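PDB 3N6Z: putative immunoglobulin A1 protease from Bacteroides ovatus, which is of unconfirmed function but may be a hydrolase that cleaves immunoglobulin A1. Local coordinates for residues I79-I84 / K110-S115; K159-K164 / S193-E198; V283-G288 / I305-N310. All blocks are in the same frame, centred on the assembly; numbering follows the deposited sequence.

Overall arrangement
The chain winds as a parallel beta-helix, and the three contacts sit far apart on it, each centred 17 to 19 Å from the centre of the chain and following in sequence. Contact 1 joins two early coils, contact 2 joins two projecting loops, and contact 3 packs late strands side chain to side chain. Their centres lie 31 to 33 Å apart. By nearest atoms contacts 2 and 3 are the closest pair, about 16 Å, although their centres are 33 Å apart; none touches another. Contacts 1 and 3 reach the same sheet, through strands 113-114 and 307-309. A glycerol, probably from the crystallisation liquor, lies about 5 Å from the Lys-159 side chain in contact 2.

Contact 1. Residues I79-I84 / K110-S115; sequences IDMAGI and KNFKCS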
ATOM      1  N   ILE A  79      -7.728  13.738   9.873  1.00  9.12           N
ATOM      2  CA  ILE A  79      -8.987  13.072  10.158  1.00  8.57           C
ATOM      3  C   ILE A  79      -8.726  11.959  11.158  1.00  8.96           C
ATOM      4  O   ILE A  79      -7.947  11.051  10.882  1.00 12.76           O
ATOM      5  CB  ILE A  79      -9.647  12.480   8.902  1.00  9.21           C
ATOM      6  CG1 ILE A  79      -9.744  13.549   7.807  1.00  8.79           C
ATOM      7  CG2 ILE A  79     -11.040  11.850   9.281  1.00 10.34           C
ATOM      8  CD1 ILE A  79     -10.674  14.733   8.098  1.00 11.14           C
ATOM      9  N   ASP A  80      -9.355  12.014  12.305  1.00  9.42           N
ATOM     10  CA  ASP A  80      -9.203  10.944  13.302  1.00  8.31           C
ATOM     11  C   ASP A  80     -10.488  10.127  13.286  1.00  8.54           C
ATOM     12  O   ASP A  80     -11.561  10.626  13.651  1.00  9.52           O
ATOM     13  CB  ASP A  80      -8.906  11.515  14.689  1.00  8.65           C
ATOM     14  CG  ASP A  80      -8.550  10.445  15.699  1.00  8.88           C
ATOM     15  OD1 ASP A  80      -8.990   9.286  15.538  1.00  9.56           O
ATOM     16  OD2 ASP A  80      -7.861  10.782  16.689  1.00  9.92           O
HETATM   17  N   MSE A  81     -10.346   8.866  12.852  1.00  8.43           N
HETATM   18  CA  MSE A  81     -11.457   7.936  12.699  1.00  8.29           C
HETATM   19  C   MSE A  81     -11.729   7.073  13.934  1.00  8.51           C
HETATM   20  O   MSE A  81     -12.467   6.076  13.859  1.00  9.94           O
HETATM   21  CB  MSE A  81     -11.243   7.081  11.455  1.00  9.46           C
HETATM   22  CG  MSE A  81     -11.310   7.903  10.160  1.00  9.36           C
HETATM   23 SE   MSE A  81     -11.105   6.843   8.550  0.75  6.44          SE
HETATM   24  CE  MSE A  81     -12.879   6.010   8.624  1.00 11.16           C
ATOM     25  N   ALA A  82     -11.205   7.471  15.093  1.00  8.92           N
ATOM     26  CA  ALA A  82     -11.489   6.750  16.335  1.00 10.17           C
ATOM     27  C   ALA A  82     -12.986   6.647  16.550  1.00 11.25           C
ATOM     28  O   ALA A  82     -13.720   7.608  16.321  1.00 10.42           O
ATOM     29  CB  ALA A  82     -10.811   7.428  17.518  1.00 12.11           C
ATOM     30  N   GLY A  83     -13.428   5.476  17.006  1.00 11.79           N
ATOM     31  CA  GLY A  83     -14.828   5.263  17.282  1.00 12.55           C
ATOM     32  C   GLY A  83     -15.698   4.939  16.101  1.00 13.69           C
ATOM     33  O   GLY A  83     -16.914   4.720  16.269  1.00 16.58           O
ATOM     34  N   ILE A  84     -15.106   4.883  14.904  1.00 12.37           N
ATOM     35  CA  ILE A  84     -15.841   4.560  13.664  0.70 12.51           C
ATOM     36  C   ILE A  84     -15.757   3.062  13.426  1.00 12.58           C
ATOM     37  O   ILE A  84     -14.664   2.532  13.184  1.00 12.82           O
ATOM     38  CB  ILE A  84     -15.282   5.311  12.421  0.70 11.52           C
ATOM     39  CG1 ILE A  84     -15.351   6.835  12.610  0.70 14.06           C
ATOM     40  CG2 ILE A  84     -15.981   4.847  11.117  0.70 12.36           C
ATOM     41  CD1 ILE A  84     -16.652   7.343  13.137  0.70 13.56           C
ATOM     42  N   LYS A 110      -6.043   9.087  11.000  1.00  7.90           N
ATOM     43  CA  LYS A 110      -5.626   8.353  12.203  1.00  8.76           C
ATOM     44  C   LYS A 110      -6.676   7.347  12.631  1.00  8.20           C
ATOM     45  O   LYS A 110      -7.886   7.587  12.528  1.00  8.66           O
ATOM     46  CB  LYS A 110      -5.369   9.326  13.380  1.00 10.84           C
ATOM     47  CG  LYS A 110      -4.375  10.388  13.142  1.00 15.27           C
ATOM     48  CD  LYS A 110      -3.930  11.070  14.459  1.00 17.79           C
ATOM     49  CE  LYS A 110      -3.201  10.119  15.390  1.00 20.27           C
ATOM     50  NZ  LYS A 110      -2.339  10.871  16.375  1.00 18.49           N
ATOM     51  N   ASN A 111      -6.213   6.219  13.177  1.00  9.16           N
ATOM     52  CA  ASN A 111      -7.090   5.255  13.863  1.00  8.51           C
ATOM     53  C   ASN A 111      -8.163   4.654  12.947  1.00  8.78           C
ATOM     54  O   ASN A 111      -9.276   4.355  13.378  1.00  9.83           O
ATOM     55  CB  ASN A 111      -7.706   5.912  15.127  1.00  8.53           C
ATOM     56  CG  ASN A 111      -6.635   6.438  16.063  1.00  9.48           C
ATOM     57  OD1 ASN A 111      -5.613   5.775  16.271  1.00 10.80           O
ATOM     58  ND2 ASN A 111      -6.832   7.640  16.592  1.00  9.49           N
ATOM     59  N   PHE A 112      -7.832   4.517  11.669  1.00  8.37           N
ATOM     60  CA  PHE A 112      -8.701   3.851  10.708  1.00  7.38           C
ATOM     61  C   PHE A 112      -8.736   2.352  10.964  1.00  7.90           C
ATOM     62  O   PHE A 112      -7.693   1.731  11.091  1.00 10.82           O
ATOM     63  CB  PHE A 112      -8.217   4.150   9.279  1.00  8.27           C
ATOM     64  CG  PHE A 112      -8.834   3.278   8.227  1.00  7.59           C
ATOM     65  CD1 PHE A 112     -10.201   3.273   8.044  1.00  8.03           C
ATOM     66  CD2 PHE A 112      -8.052   2.512   7.377  1.00  7.51           C
ATOM     67  CE1 PHE A 112     -10.786   2.471   7.079  1.00  8.89           C
ATOM     68  CE2 PHE A 112      -8.625   1.690   6.389  1.00  7.58           C
ATOM     69  CZ  PHE A 112     -10.005   1.691   6.238  1.00  8.57           C
ATOM     70  N   LYS A 113      -9.934   1.793  11.086  1.00  8.42           N
ATOM     71  CA  LYS A 113     -10.134   0.358  11.272  1.00  9.53           C
ATOM     72  C   LYS A 113     -11.100  -0.179  10.243  1.00  8.61           C
ATOM     73  O   LYS A 113     -12.133   0.433   9.971  1.00  9.81           O
ATOM     74  CB  LYS A 113     -10.700   0.042  12.686  1.00 13.20           C
ATOM     75  CG  LYS A 113      -9.830   0.354  13.854  1.00 18.56           C
ATOM     76  CD  LYS A 113     -10.545  -0.082  15.160  1.00 21.08           C
ATOM     77  N   CYS A 114     -10.802  -1.358   9.701  1.00  8.48           N
ATOM     78  CA  CYS A 114     -11.742  -2.063   8.837  1.00  8.02           C
ATOM     79  C   CYS A 114     -11.438  -3.558   8.866  1.00  9.44           C
ATOM     80  O   CYS A 114     -10.321  -3.967   8.524  1.00  9.95           O
ATOM     81  CB  CYS A 114     -11.681  -1.539   7.402  1.00  9.83           C
ATOM     82  SG  CYS A 114     -12.914  -2.338   6.304  1.00 10.07           S
ATOM     83  N   SER A 115     -12.438  -4.354   9.232  1.00  9.50           N
ATOM     84  CA  SER A 115     -12.332  -5.811   9.269  1.00 10.75           C
ATOM     85  C   SER A 115     -13.620  -6.471   8.833  1.00 12.60           C
ATOM     86  O   SER A 115     -13.967  -7.557   9.349  1.00 17.88           O
ATOM     87  CB  SER A 115     -11.947  -6.303  10.666  1.00 13.30           C
ATOM     88  OG  SER A 115     -12.933  -5.950  11.599  1.00 16.27           O
TER
HETATM   89  O   HOH W   1     -12.129   3.582  11.904  1.00 15.45           O
HETATM   90  O   HOH W   2     -14.782   0.984  10.815  1.00 13.35           O
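The end of Met-81, a selenomethionine, lies beside the Phe-112 ring, the two side chains pointing the same way. SE comes within 3.7 Å of Phe-112 CD1 in an oblique Met-aromatic contact, and the chain bends at its last torsion (chi3 73°) to bring CE close to the same ring atom. Trp-87 and Phe-122 meet that ring edge-to-face, while Ile-58 of helix 55-58 also packs on Met-81. At the exposed side the work is polar. Asp-80 OD1 takes Asn-111 ND2 at 2.9 Å, from above the carboxylate plane but within the amide plane of Asn-111, and it also takes the N-H of Ala-82, from the opposite face, which makes an Asx turn. An alanine in place of Asn-111 would probably leave Asp-80 OD1 with the Ala-82 N-H but without its grip on the next coil, and Asn-137 without the amide oxygen it donates to. Between these two patches the backbones pair as neighbouring coils of a parallel beta-helix. Lys-110 gives its N-H to Ile-79 O at 2.7 Å, and its carbonyl O accepts from Met-81 N at 2.8 Å, so the parallel bridge has Asp-80 opposite Lys-110. Lys-110 turns its amine away to a salt bridge with Glu-363. Beyond the bridge the chains diverge, Met-81 to Ile-84 forming a type II turn, and water takes over: one molecule accepts from Lys-113 N at 2.9 Å and lies within reach of Met-81 O and Ile-84 O, and a second donates to both Ile-84 O and Lys-113 O.

Contact 2. Residues K159-K164 / S193-E198; sequences KGNGNK and SYDGQE
Two loops projecting from successive coils of the beta-helix dock here, one made of an Asx turn and a short 3-10 segment at 161-164, the other a tight hairpin with a type I' turn from Tyr-194 to Gln-197. Asp-195, at the tip of the hairpin, reaches over to the first loop: its OD2 uses the anti lone pair to take the N-H of Gly-162 at 2.8 Å, in a nearly straight bond (166°). The absence of a side chain at Gly-162 matters, since a CB there would run into Asp-195 O. Next along the first loop, Asn-163 OD1 accepts from Gln-197 NE2 at 2.9 Å; the oxygen lies in the plane of the glutamine amide, and the two amide planes are turned 69° apart. Asn-161 holds the loop in shape, its OD1 taking the Asn-163 N-H at 2.9 Å. Tyr-194 has CG between its backbone N and carbonyl carbon (chi1 44°), the crowded position, and its ring lies against the first loop. Asn-161 O meets the edge of the ring, 3.3 Å from Tyr-194 CE1. In the conformer described, the backbone of Lys-159 covers one face, with Lys-159 O 3.1 Å from Tyr-194 CD1; a second conformer of that residue makes this detail less certain. Tyr-194 OH ends against Lys-164, 3.5 Å from its CB, and the hydroxyl hydrogen-bonds Leu-156 O. Lys-164 NZ pairs with Glu-99. The first loop links strand 153-154 to strand 166-169, and the hairpin does the same between strands 189-190 and 200-202 of the next coil.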
ATOM      1  N   LYS A 159      -7.494  -4.631 -18.069  0.60 13.91           N
ATOM      2  CA  LYS A 159      -8.722  -4.049 -18.539  0.60 14.12           C
ATOM      3  C   LYS A 159      -8.451  -3.321 -19.861  0.60 14.45           C
ATOM      4  O   LYS A 159      -7.308  -3.078 -20.261  0.60 16.23           O
ATOM      5  CB  LYS A 159      -9.350  -3.160 -17.466  0.60 15.02           C
ATOM      6  CG  LYS A 159      -9.595  -3.884 -16.127  0.60 14.40           C
ATOM      7  CD  LYS A 159     -10.441  -5.168 -16.300  0.60 16.58           C
ATOM      8  CE  LYS A 159     -10.885  -5.771 -14.996  0.60 20.68           C
ATOM      9  NZ  LYS A 159     -11.835  -6.920 -15.240  0.60 24.24           N
ATOM     10  N   GLY A 160      -9.530  -2.987 -20.546  0.60 16.00           N
ATOM     11  CA  GLY A 160      -9.428  -2.310 -21.832  0.60 17.60           C
ATOM     12  C   GLY A 160      -9.330  -0.809 -21.693  0.60 17.98           C
ATOM     13  O   GLY A 160      -9.109  -0.119 -22.659  0.60 19.12           O
ATOM     14  N   ASN A 161      -9.525  -0.306 -20.479  1.00 17.42           N
ATOM     15  CA  ASN A 161      -9.670   1.105 -20.221  1.00 15.49           C
ATOM     16  C   ASN A 161      -8.651   1.482 -19.143  1.00 12.58           C
ATOM     17  O   ASN A 161      -8.755   1.033 -17.992  1.00 12.72           O
ATOM     18  CB  ASN A 161     -11.095   1.327 -19.735  1.00 17.30           C
ATOM     19  CG  ASN A 161     -11.351   2.702 -19.196  1.00 20.30           C
ATOM     20  OD1 ASN A 161     -10.528   3.646 -19.286  1.00 18.26           O
ATOM     21  ND2 ASN A 161     -12.568   2.846 -18.630  1.00 23.93           N
ATOM     22  N   GLY A 162      -7.703   2.333 -19.508  1.00 12.71           N
ATOM     23  CA  GLY A 162      -6.624   2.758 -18.622  1.00 12.53           C
ATOM     24  C   GLY A 162      -7.082   3.467 -17.372  1.00 10.77           C
ATOM     25  O   GLY A 162      -6.325   3.577 -16.391  1.00 11.54           O
ATOM     26  N   ASN A 163      -8.341   3.928 -17.360  1.00 10.54           N
ATOM     27  CA  ASN A 163      -8.910   4.511 -16.149  1.00 10.26           C
ATOM     28  C   ASN A 163      -9.085   3.497 -15.023  1.00  9.43           C
ATOM     29  O   ASN A 163      -9.349   3.892 -13.886  1.00  9.68           O
ATOM     30  CB  ASN A 163     -10.234   5.194 -16.458  1.00 10.60           C
ATOM     31  CG  ASN A 163     -10.078   6.438 -17.314  1.00 12.56           C
ATOM     32  OD1 ASN A 163      -8.995   7.048 -17.399  1.00 13.44           O
ATOM     33  ND2 ASN A 163     -11.192   6.853 -17.917  1.00 16.64           N
ATOM     34  N   LYS A 164      -8.870   2.197 -15.306  1.00  9.74           N
ATOM     35  CA  LYS A 164      -8.927   1.152 -14.281  1.00  8.40           C
ATOM     36  C   LYS A 164      -7.566   0.826 -13.655  1.00  9.22           C
ATOM     37  O   LYS A 164      -7.503   0.010 -12.715  1.00  9.54           O
ATOM     38  CB  LYS A 164      -9.598  -0.096 -14.883  1.00 10.21           C
ATOM     39  CG  LYS A 164     -11.009   0.189 -15.452  1.00 11.71           C
ATOM     40  CD  LYS A 164     -11.926   0.959 -14.518  1.00 13.25           C
ATOM     41  CE  LYS A 164     -13.341   1.074 -14.992  1.00 14.35           C
ATOM     42  NZ  LYS A 164     -14.182   1.967 -14.102  1.00 13.76           N
ATOM     43  N   SER A 193      -0.360  -2.258 -16.210  1.00 10.75           N
ATOM     44  CA  SER A 193      -0.354  -1.049 -17.021  1.00 11.00           C
ATOM     45  C   SER A 193      -0.869  -1.398 -18.393  1.00 11.61           C
ATOM     46  O   SER A 193      -0.477  -2.418 -18.945  1.00 13.63           O
ATOM     47  CB  SER A 193       1.074  -0.498 -17.103  1.00 10.65           C
ATOM     48  OG  SER A 193       1.548  -0.238 -15.782  1.00 11.54           O
ATOM     49  N   TYR A 194      -1.727  -0.540 -18.927  1.00 12.20           N
ATOM     50  CA  TYR A 194      -2.379  -0.762 -20.224  1.00 12.60           C
ATOM     51  C   TYR A 194      -3.084   0.525 -20.634  1.00 11.75           C
ATOM     52  O   TYR A 194      -3.313   1.413 -19.826  1.00 12.19           O
ATOM     53  CB  TYR A 194      -3.389  -1.931 -20.149  1.00 12.58           C
ATOM     54  CG  TYR A 194      -4.252  -1.897 -18.906  1.00 12.63           C
ATOM     55  CD1 TYR A 194      -5.392  -1.136 -18.862  1.00 12.73           C
ATOM     56  CD2 TYR A 194      -3.910  -2.624 -17.779  1.00 11.80           C
ATOM     57  CE1 TYR A 194      -6.178  -1.071 -17.732  1.00 12.61           C
ATOM     58  CE2 TYR A 194      -4.683  -2.560 -16.622  1.00 10.74           C
ATOM     59  CZ  TYR A 194      -5.838  -1.780 -16.609  1.00 11.06           C
ATOM     60  OH  TYR A 194      -6.608  -1.721 -15.460  1.00 12.83           O
ATOM     61  N   ASP A 195      -3.383   0.635 -21.929  1.00 13.19           N
ATOM     62  CA  ASP A 195      -4.160   1.732 -22.492  1.00 13.06           C
ATOM     63  C   ASP A 195      -3.629   3.110 -22.083  1.00 13.18           C
ATOM     64  O   ASP A 195      -4.396   4.008 -21.745  1.00 15.98           O
ATOM     65  CB  ASP A 195      -5.636   1.560 -22.152  1.00 13.81           C
ATOM     66  CG  ASP A 195      -6.540   2.533 -22.874  1.00 16.23           C
ATOM     67  OD1 ASP A 195      -6.344   2.761 -24.095  1.00 18.05           O
ATOM     68  OD2 ASP A 195      -7.456   3.086 -22.226  1.00 15.54           O
ATOM     69  N   GLY A 196      -2.299   3.274 -22.130  1.00 13.53           N
ATOM     70  CA  GLY A 196      -1.680   4.561 -21.888  1.00 14.70           C
ATOM     71  C   GLY A 196      -1.526   5.003 -20.444  1.00 13.76           C
ATOM     72  O   GLY A 196      -1.082   6.132 -20.197  1.00 16.42           O
ATOM     73  N   GLN A 197      -1.902   4.139 -19.501  1.00 12.00           N
ATOM     74  CA  GLN A 197      -1.786   4.441 -18.072  1.00 11.12           C
ATOM     75  C   GLN A 197      -1.065   3.316 -17.357  1.00 11.27           C
ATOM     76  O   GLN A 197      -0.929   2.192 -17.872  1.00 12.06           O
ATOM     77  CB  GLN A 197      -3.174   4.688 -17.477  1.00 12.07           C
ATOM     78  CG  GLN A 197      -3.868   5.919 -18.067  1.00 12.16           C
ATOM     79  CD  GLN A 197      -5.113   6.308 -17.310  1.00 12.30           C
ATOM     80  OE1 GLN A 197      -5.050   6.522 -16.098  1.00 12.99           O
ATOM     81  NE2 GLN A 197      -6.249   6.422 -18.014  1.00 13.18           N
ATOM     82  N   GLU A 198      -0.568   3.626 -16.157  1.00 10.99           N
ATOM     83  CA  GLU A 198       0.249   2.680 -15.419  1.00 10.29           C
ATOM     84  C   GLU A 198      -0.227   2.541 -13.994  1.00  9.67           C
ATOM     85  O   GLU A 198      -0.732   3.509 -13.421  1.00 10.63           O
ATOM     86  CB  GLU A 198       1.660   3.202 -15.354  1.00 11.96           C
ATOM     87  CG  GLU A 198       2.320   3.454 -16.697  1.00 13.71           C
ATOM     88  CD  GLU A 198       3.737   3.985 -16.521  1.00 17.01           C
ATOM     89  OE1 GLU A 198       3.901   5.220 -16.423  1.00 24.86           O
ATOM     90  OE2 GLU A 198       4.662   3.177 -16.398  1.00 18.49           O
TER

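Contact 3. Residues V283-G288 / I305-N310; sequences VGRIVG and IVLKVN
Arg-285 leaves the corner after strand 282-284 and runs out past Leu-307 and Ile-305. Its CB stands 4.3 Å from Ile-305 CD1. Arg-285 CG lies beside the Leu-307 methyls, 3.8 Å from Leu-307 CD2 in the conformer described, the two side chains crossing at about a right angle. Arg-285 CD then passes Ile-305 CD1 at 4.1 Å, and a bend at chi3 (-67°) starts the polar end on its way: NE donates to His-328 O, while NH2 meets Gly-329 O and forms a salt bridge with Asp-318. A buried guanidinium thus finds its partners farther along the chain, and its aliphatic part serves the apolar contact.

These are coils of a parallel beta-helix: strand 307-309 stacks on 274-276 of the preceding coil, and Leu-274 of that strand packs on both Val-283 and Leu-307. Across the interior, the backbones stay apart, with Val-283 CA and Leu-307 CA 7.1 Å from each other, and side chains fill the distance. Val-283 divides its two methyls between neighbours on one strand: CG1, anti to the backbone N (chi1 176°), sits 3.5 Å from Leu-307 CG, again in the conformer described, and CG2 meets Val-309 CG2 at 3.5 Å. Just after Arg-285 the chain forms a classic beta bulge, Ile-286 and Val-287 both facing Phe-327. Gly-284 ends the strand where a CB would strike Val-287 O.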
ATOM      1  N   VAL A 283      11.804 -16.412   1.855  1.00  9.45           N
ATOM      2  CA  VAL A 283      12.012 -15.068   2.359  1.00  9.45           C
ATOM      3  C   VAL A 283      13.069 -14.363   1.544  1.00  9.47           C
ATOM      4  O   VAL A 283      14.208 -14.837   1.450  1.00 11.22           O
ATOM      5  CB  VAL A 283      12.364 -15.094   3.847  1.00 10.57           C
ATOM      6  CG1 VAL A 283      12.667 -13.680   4.349  1.00 14.77           C
ATOM      7  CG2 VAL A 283      11.254 -15.759   4.665  1.00 13.34           C
ATOM      8  N   GLY A 284      12.688 -13.237   0.954  1.00  9.40           N
ATOM      9  CA  GLY A 284      13.617 -12.402   0.165  1.00  9.35           C
ATOM     10  C   GLY A 284      13.673 -11.022   0.789  1.00  9.56           C
ATOM     11  O   GLY A 284      12.627 -10.442   1.146  1.00  9.52           O
ATOM     12  N   ARG A 285      14.857 -10.438   0.911  1.00  9.28           N
ATOM     13  CA  ARG A 285      14.911  -9.100   1.523  1.00  8.81           C
ATOM     14  C   ARG A 285      14.029  -8.148   0.729  1.00  7.57           C
ATOM     15  O   ARG A 285      13.414  -7.264   1.319  1.00  9.61           O
ATOM     16  CB  ARG A 285      16.322  -8.566   1.691  1.00  8.66           C
ATOM     17  CG  ARG A 285      17.218  -9.446   2.530  1.00  9.95           C
ATOM     18  CD  ARG A 285      18.519  -8.755   2.948  1.00 10.60           C
ATOM     19  NE  ARG A 285      19.375  -8.487   1.796  1.00 11.06           N
ATOM     20  CZ  ARG A 285      20.705  -8.443   1.817  1.00 10.36           C
ATOM     21  NH1 ARG A 285      21.362  -8.559   2.967  1.00 11.69           N
ATOM     22  NH2 ARG A 285      21.364  -8.275   0.679  1.00 11.48           N
ATOM     23  N   ILE A 286      14.007  -8.274  -0.608  1.00  8.34           N
ATOM     24  CA  ILE A 286      13.160  -7.403  -1.448  1.00  8.99           C
ATOM     25  C   ILE A 286      11.882  -8.123  -1.908  1.00  7.79           C
ATOM     26  O   ILE A 286      10.759  -7.605  -1.730  1.00  8.62           O
ATOM     27  CB  ILE A 286      13.937  -6.831  -2.672  1.00  8.60           C
ATOM     28  CG1 ILE A 286      15.320  -6.261  -2.267  1.00 10.39           C
ATOM     29  CG2 ILE A 286      13.122  -5.728  -3.395  1.00  9.37           C
ATOM     30  CD1 ILE A 286      15.228  -5.109  -1.261  1.00 10.71           C
ATOM     31  N   VAL A 287      12.045  -9.264  -2.576  1.00  8.45           N
ATOM     32  CA  VAL A 287      10.933 -10.020  -3.184  1.00  7.71           C
ATOM     33  C   VAL A 287      11.006 -11.474  -2.736  1.00  8.77           C
ATOM     34  O   VAL A 287      12.079 -12.101  -2.797  1.00  9.01           O
ATOM     35  CB  VAL A 287      10.962  -9.971  -4.727  1.00  8.73           C
ATOM     36  CG1 VAL A 287       9.791 -10.737  -5.295  1.00  9.68           C
ATOM     37  CG2 VAL A 287      11.023  -8.527  -5.251  1.00  9.89           C
ATOM     38  N   GLY A 288       9.853 -12.036  -2.356  1.00  9.11           N
ATOM     39  CA  GLY A 288       9.786 -13.413  -1.832  1.00  9.13           C
ATOM     40  C   GLY A 288       9.539 -14.578  -2.773  1.00 10.14           C
ATOM     41  O   GLY A 288       9.989 -15.694  -2.458  1.00 10.65           O
ATOM     42  N   ILE A 305      18.528  -6.229   9.477  1.00 13.36           N
ATOM     43  CA  ILE A 305      17.236  -6.922   9.506  1.00 12.88           C
ATOM     44  C   ILE A 305      17.467  -8.409   9.772  1.00 13.97           C
ATOM     45  O   ILE A 305      18.510  -8.981   9.404  1.00 15.54           O
ATOM     46  CB  ILE A 305      16.348  -6.655   8.255  1.00 12.87           C
ATOM     47  CG1 ILE A 305      16.919  -7.282   6.983  1.00 13.70           C
ATOM     48  CG2 ILE A 305      16.089  -5.150   8.110  1.00 13.14           C
ATOM     49  CD1 ILE A 305      16.017  -7.053   5.734  1.00 13.65           C
ATOM     50  N   VAL A 306      16.470  -9.024  10.410  1.00 13.77           N
ATOM     51  CA  VAL A 306      16.527 -10.456  10.759  1.00 15.14           C
ATOM     52  C   VAL A 306      15.548 -11.207   9.849  1.00 12.49           C
ATOM     53  O   VAL A 306      14.367 -10.852   9.770  1.00 11.99           O
ATOM     54  CB  VAL A 306      16.178 -10.659  12.246  1.00 15.48           C
ATOM     55  CG1 VAL A 306      16.150 -12.140  12.612  1.00 18.08           C
ATOM     56  CG2 VAL A 306      17.170  -9.888  13.134  1.00 20.57           C
ATOM     57  N   LEU A 307      16.066 -12.232   9.176  1.00 13.78           N
ATOM     58  CA  LEU A 307      15.301 -13.098   8.279  0.50 12.64           C
ATOM     59  C   LEU A 307      15.241 -14.475   8.944  1.00 13.44           C
ATOM     60  O   LEU A 307      16.267 -15.036   9.339  1.00 15.04           O
ATOM     61  CB  LEU A 307      15.913 -13.199   6.868  0.50 13.90           C
ATOM     62  CG  LEU A 307      15.494 -12.176   5.795  0.50 12.08           C
ATOM     63  CD1 LEU A 307      15.879 -10.754   6.205  0.50 14.02           C
ATOM     64  CD2 LEU A 307      16.101 -12.554   4.424  0.50 13.48           C
ATOM     65  N   LYS A 308      14.030 -15.020   9.030  1.00 12.61           N
ATOM     66  CA  LYS A 308      13.783 -16.326   9.653  1.00 13.06           C
ATOM     67  C   LYS A 308      12.834 -17.171   8.830  1.00 13.44           C
ATOM     68  O   LYS A 308      11.840 -16.671   8.293  1.00 12.96           O
ATOM     69  CB  LYS A 308      13.229 -16.181  11.071  1.00 14.52           C
ATOM     70  CG  LYS A 308      14.226 -15.663  12.090  1.00 20.73           C
ATOM     71  CD  LYS A 308      13.638 -15.654  13.476  1.00 25.81           C
ATOM     72  CE  LYS A 308      14.672 -15.268  14.521  1.00 28.69           C
ATOM     73  NZ  LYS A 308      14.085 -15.336  15.912  1.00 32.69           N
ATOM     74  N   VAL A 309      13.152 -18.463   8.732  1.00 14.17           N
ATOM     75  CA  VAL A 309      12.260 -19.467   8.173  1.00 14.31           C
ATOM     76  C   VAL A 309      12.228 -20.608   9.182  1.00 16.26           C
ATOM     77  O   VAL A 309      13.289 -21.142   9.545  1.00 17.19           O
ATOM     78  CB  VAL A 309      12.705 -19.963   6.787  1.00 15.68           C
ATOM     79  CG1 VAL A 309      11.828 -21.179   6.329  1.00 17.01           C
ATOM     80  CG2 VAL A 309      12.603 -18.835   5.778  1.00 16.96           C
ATOM     81  N   ASN A 310      11.038 -20.979   9.641  1.00 16.00           N
ATOM     82  CA  ASN A 310      10.886 -22.065  10.633  1.00 18.31           C
ATOM     83  C   ASN A 310      11.779 -21.858  11.856  1.00 20.57           C
ATOM     84  O   ASN A 310      12.463 -22.781  12.307  1.00 21.21           O
ATOM     85  CB  ASN A 310      11.108 -23.415   9.948  1.00 20.61           C
ATOM     86  CG  ASN A 310      10.767 -24.595  10.842  1.00 23.94           C
ATOM     87  OD1 ASN A 310       9.899 -24.497  11.726  1.00 25.36           O
ATOM     88  ND2 ASN A 310      11.456 -25.700  10.625  1.00 27.19           N
TER